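Local coordinates for amidase, hydantoinase/carbamoylase family (Burkholderia vietnamiensis, PDB 5I4M) that probably hydrolyses N-carbamoyl-L-amino acids or related non-peptide carbon-nitrogen bonds, as a zinc-dependent amidase of the peptidase M20 family, at the 3-phosphoglyceric acid site. Sequence-based numbering; all coordinates share one arbitrary frame. Chains: chain A/B, Amidase, hydantoinase/carbamoylase family.

The 3-phosphoglyceric acid site. Residues chain A 104, 115, 149-150, 157-158, 211, 214, 234, 236, 309, 377-379, 403; chain B 247, 296. With 3PG (3-phosphoglyceric acid), chain E; ZN (zinc ion), chain C; ZN (zinc ion), chain D.
3-Phosphoglyceric acid, partly occupied and possibly carried in from purification or crystallisation, is wholly enclosed by protein and held at both ends. Its phosphate end is the tight part. The carboxylate of A:Asp115 bridges the two zincs; A:His104 and A:His211 also bind ZN (chain C), A:His403 and both carboxylate oxygens of A:Glu150 ZN (chain D). Phosphate oxygen O2P bridges the metals too, while O4P binds ZN (chain C) and O3P ZN (chain D). A water on ZN (chain C) bonds A:His379 ND1. A:Glu149, the expected general base of the family, has CG anti to the backbone N (chi1 -176°) and bends at chi2, laying OE1 over the A:His104 ring centre. A:Glu149 OE1 is 2.6 Å from 3PG O2P, a hydrogen bond only if one carries a proton, which is not seen. O3P also accepts from A:Gln214 NE2 and, in the ring plane, from B:His247 NE2. The latter ring crosses A:His403 obliquely, its CD2 over the ring centre.

At the carboxylate, extended A:Arg309 reaches in end-on: NH1 forms a salt bridge to 3PG O2 at 2.8 Å, NH2 bonds O1. A:Gly378 N adds a nearly straight bond to O2 (168°), and B:Asn296 ND2 gives O1 another (172° at H), in its amide plane. The middle is looser: A:Ala157 CB stays 3.8 Å from 3PG C2, and the bonds of hydroxyl O3 are weak. The site sits between metal-binding loops and strand 206-212 on one side and strands 233-242 and 301-310 of the dimerisation region on the other, closed by the partner's B:His247 and B:Asn296.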
# COMPACT_ATOMS: atom_id res chain seq x y z
N HIS A 104 15.11 -19.43 -13.58
CA HIS A 104 14.63 -18.10 -13.90
C HIS A 104 15.70 -17.05 -13.60
O HIS A 104 16.48 -17.19 -12.66
CB HIS A 104 13.36 -17.76 -13.12
CG HIS A 104 13.50 -17.90 -11.63
ND1 HIS A 104 13.68 -16.81 -10.80
CD2 HIS A 104 13.47 -18.98 -10.83
CE1 HIS A 104 13.76 -17.23 -9.55
NE2 HIS A 104 13.63 -18.54 -9.54
N ASP A 115 18.68 -17.09 -5.97
CA ASP A 115 17.38 -17.67 -6.31
C ASP A 115 17.17 -17.59 -7.81
O ASP A 115 17.27 -16.51 -8.40
CB ASP A 115 16.28 -16.94 -5.53
CG ASP A 115 14.87 -17.40 -5.86
OD1 ASP A 115 14.67 -18.40 -6.59
OD2 ASP A 115 13.93 -16.74 -5.32
N GLU A 149 9.10 -16.27 -13.48
CA GLU A 149 8.84 -17.41 -12.61
C GLU A 149 8.34 -16.97 -11.24
O GLU A 149 7.56 -17.69 -10.62
CB GLU A 149 10.10 -18.28 -12.47
CG GLU A 149 9.92 -19.57 -11.66
CD GLU A 149 10.04 -19.35 -10.16
OE1 GLU A 149 10.46 -18.25 -9.74
OE2 GLU A 149 9.71 -20.28 -9.40
N GLU A 150 8.73 -15.78 -10.76
CA GLU A 150 8.46 -15.43 -9.37
C GLU A 150 6.98 -15.17 -9.12
O GLU A 150 6.51 -15.34 -7.99
CB GLU A 150 9.27 -14.21 -8.93
CG GLU A 150 10.77 -14.46 -8.74
CD GLU A 150 11.09 -15.17 -7.42
OE1 GLU A 150 10.16 -15.61 -6.72
OE2 GLU A 150 12.29 -15.29 -7.08
N ALA A 157 2.83 -17.35 -10.08
CA ALA A 157 4.16 -17.84 -10.38
C ALA A 157 4.13 -18.90 -11.49
O ALA A 157 3.10 -19.51 -11.78
CB ALA A 157 4.79 -18.45 -9.14
N MET A 158 5.30 -19.10 -12.10
CA MET A 158 5.56 -20.27 -12.95
C MET A 158 4.64 -20.34 -14.16
O MET A 158 4.38 -21.42 -14.70
CB MET A 158 5.46 -21.56 -12.12
CG MET A 158 6.46 -21.63 -10.96
SD MET A 158 5.79 -22.47 -9.50
CE MET A 158 5.26 -24.03 -10.21
N HIS A 211 18.86 -25.50 -7.76
CA HIS A 211 18.31 -24.34 -7.04
C HIS A 211 18.82 -24.34 -5.61
O HIS A 211 19.13 -25.40 -5.05
CB HIS A 211 16.78 -24.39 -7.04
CG HIS A 211 16.12 -23.06 -6.93
ND1 HIS A 211 16.07 -22.35 -5.75
CD2 HIS A 211 15.45 -22.31 -7.85
CE1 HIS A 211 15.40 -21.22 -5.95
NE2 HIS A 211 15.02 -21.18 -7.21
N GLN A 214 16.35 -22.51 -0.16
CA GLN A 214 15.48 -21.45 0.32
C GLN A 214 14.89 -21.75 1.69
O GLN A 214 13.92 -21.11 2.11
CB GLN A 214 14.36 -21.13 -0.69
CG GLN A 214 14.92 -20.77 -2.06
CD GLN A 214 13.84 -20.50 -3.06
OE1 GLN A 214 13.15 -21.41 -3.49
NE2 GLN A 214 13.68 -19.23 -3.45
N GLN A 234 0.59 -25.68 -3.72
CA GLN A 234 0.30 -24.30 -3.37
C GLN A 234 -1.09 -23.91 -3.84
O GLN A 234 -1.59 -24.42 -4.85
CB GLN A 234 1.30 -23.32 -3.99
CG GLN A 234 2.76 -23.64 -3.74
CD GLN A 234 3.65 -22.43 -3.98
OE1 GLN A 234 3.39 -21.36 -3.46
NE2 GLN A 234 4.69 -22.60 -4.80
N TRP A 236 -2.86 -19.95 -4.21
CA TRP A 236 -2.77 -18.51 -4.04
C TRP A 236 -4.13 -17.86 -4.30
O TRP A 236 -4.89 -18.31 -5.16
CB TRP A 236 -1.76 -17.87 -5.00
CG TRP A 236 -0.32 -18.26 -4.81
CD1 TRP A 236 0.18 -19.27 -4.04
CD2 TRP A 236 0.80 -17.63 -5.43
NE1 TRP A 236 1.56 -19.30 -4.13
CE2 TRP A 236 1.96 -18.30 -4.98
CE3 TRP A 236 0.94 -16.55 -6.31
CZ2 TRP A 236 3.25 -17.93 -5.40
CZ3 TRP A 236 2.21 -16.18 -6.72
CH2 TRP A 236 3.35 -16.87 -6.26
N ARG A 309 0.48 -23.21 1.38
CA ARG A 309 1.25 -24.33 0.86
C ARG A 309 1.20 -25.50 1.84
O ARG A 309 1.17 -25.29 3.06
CB ARG A 309 2.72 -23.95 0.61
CG ARG A 309 2.87 -22.55 0.04
CD ARG A 309 4.33 -22.21 -0.25
NE ARG A 309 4.40 -20.85 -0.75
CZ ARG A 309 5.33 -20.40 -1.57
NH1 ARG A 309 6.30 -21.22 -1.98
NH2 ARG A 309 5.28 -19.15 -2.01
N ALA A 377 9.36 -24.29 -2.04
CA ALA A 377 8.99 -23.32 -3.06
C ALA A 377 8.53 -24.03 -4.32
O ALA A 377 8.74 -25.24 -4.50
CB ALA A 377 10.17 -22.40 -3.39
N GLY A 378 7.88 -23.27 -5.19
CA GLY A 378 7.59 -23.74 -6.53
C GLY A 378 8.75 -23.42 -7.46
O GLY A 378 9.49 -22.46 -7.25
N HIS A 379 8.90 -24.24 -8.49
CA HIS A 379 9.93 -24.06 -9.50
C HIS A 379 9.35 -24.43 -10.85
O HIS A 379 8.39 -25.19 -10.94
CB HIS A 379 11.16 -24.91 -9.19
CG HIS A 379 11.65 -24.74 -7.80
ND1 HIS A 379 12.40 -23.66 -7.41
CD2 HIS A 379 11.45 -25.49 -6.69
CE1 HIS A 379 12.67 -23.76 -6.12
NE2 HIS A 379 12.11 -24.86 -5.66
N HIS A 403 14.36 -14.69 -0.65
CA HIS A 403 13.47 -13.55 -0.84
C HIS A 403 13.81 -12.41 0.12
O HIS A 403 12.95 -11.61 0.50
CB HIS A 403 12.00 -13.98 -0.73
CG HIS A 403 11.53 -14.73 -1.95
ND1 HIS A 403 10.21 -15.00 -2.21
CD2 HIS A 403 12.24 -15.24 -2.99
CE1 HIS A 403 10.12 -15.66 -3.35
NE2 HIS A 403 11.33 -15.81 -3.85
N HIS B 247 11.07 -15.85 2.53
CA HIS B 247 10.23 -16.57 1.59
C HIS B 247 8.90 -16.96 2.23
O HIS B 247 8.86 -17.47 3.35
CB HIS B 247 10.94 -17.82 1.08
CG HIS B 247 10.48 -18.25 -0.27
ND1 HIS B 247 9.20 -18.70 -0.51
CD2 HIS B 247 11.11 -18.24 -1.47
CE1 HIS B 247 9.07 -18.97 -1.80
NE2 HIS B 247 10.22 -18.71 -2.40
N ASN B 296 4.51 -13.37 -2.45
CA ASN B 296 5.25 -14.51 -1.91
C ASN B 296 6.49 -14.08 -1.13
O ASN B 296 7.48 -14.81 -1.06
CB ASN B 296 5.58 -15.54 -3.00
CG ASN B 296 6.20 -14.96 -4.27
OD1 ASN B 296 6.19 -13.76 -4.52
ND2 ASN B 296 6.74 -15.86 -5.11
C1 3PG E . 7.19 -19.55 -4.95
O1 3PG E . 6.88 -18.57 -4.25
O2 3PG E . 7.39 -20.69 -4.47
C2 3PG E . 7.32 -19.34 -6.43
O3 3PG E . 7.19 -20.60 -7.12
C3 3PG E . 8.68 -18.76 -6.71
O1P 3PG E . 9.69 -19.71 -6.35
P 3PG E . 11.24 -19.20 -6.18
O2P 3PG E . 11.53 -18.31 -7.36
O3P 3PG E . 11.23 -18.44 -4.86
O4P 3PG E . 12.05 -20.51 -6.19
ZN ZN C . 13.41 -19.70 -7.71
ZN ZN D . 11.95 -16.76 -5.67
O HOH W 1 12.44 -21.26 -8.88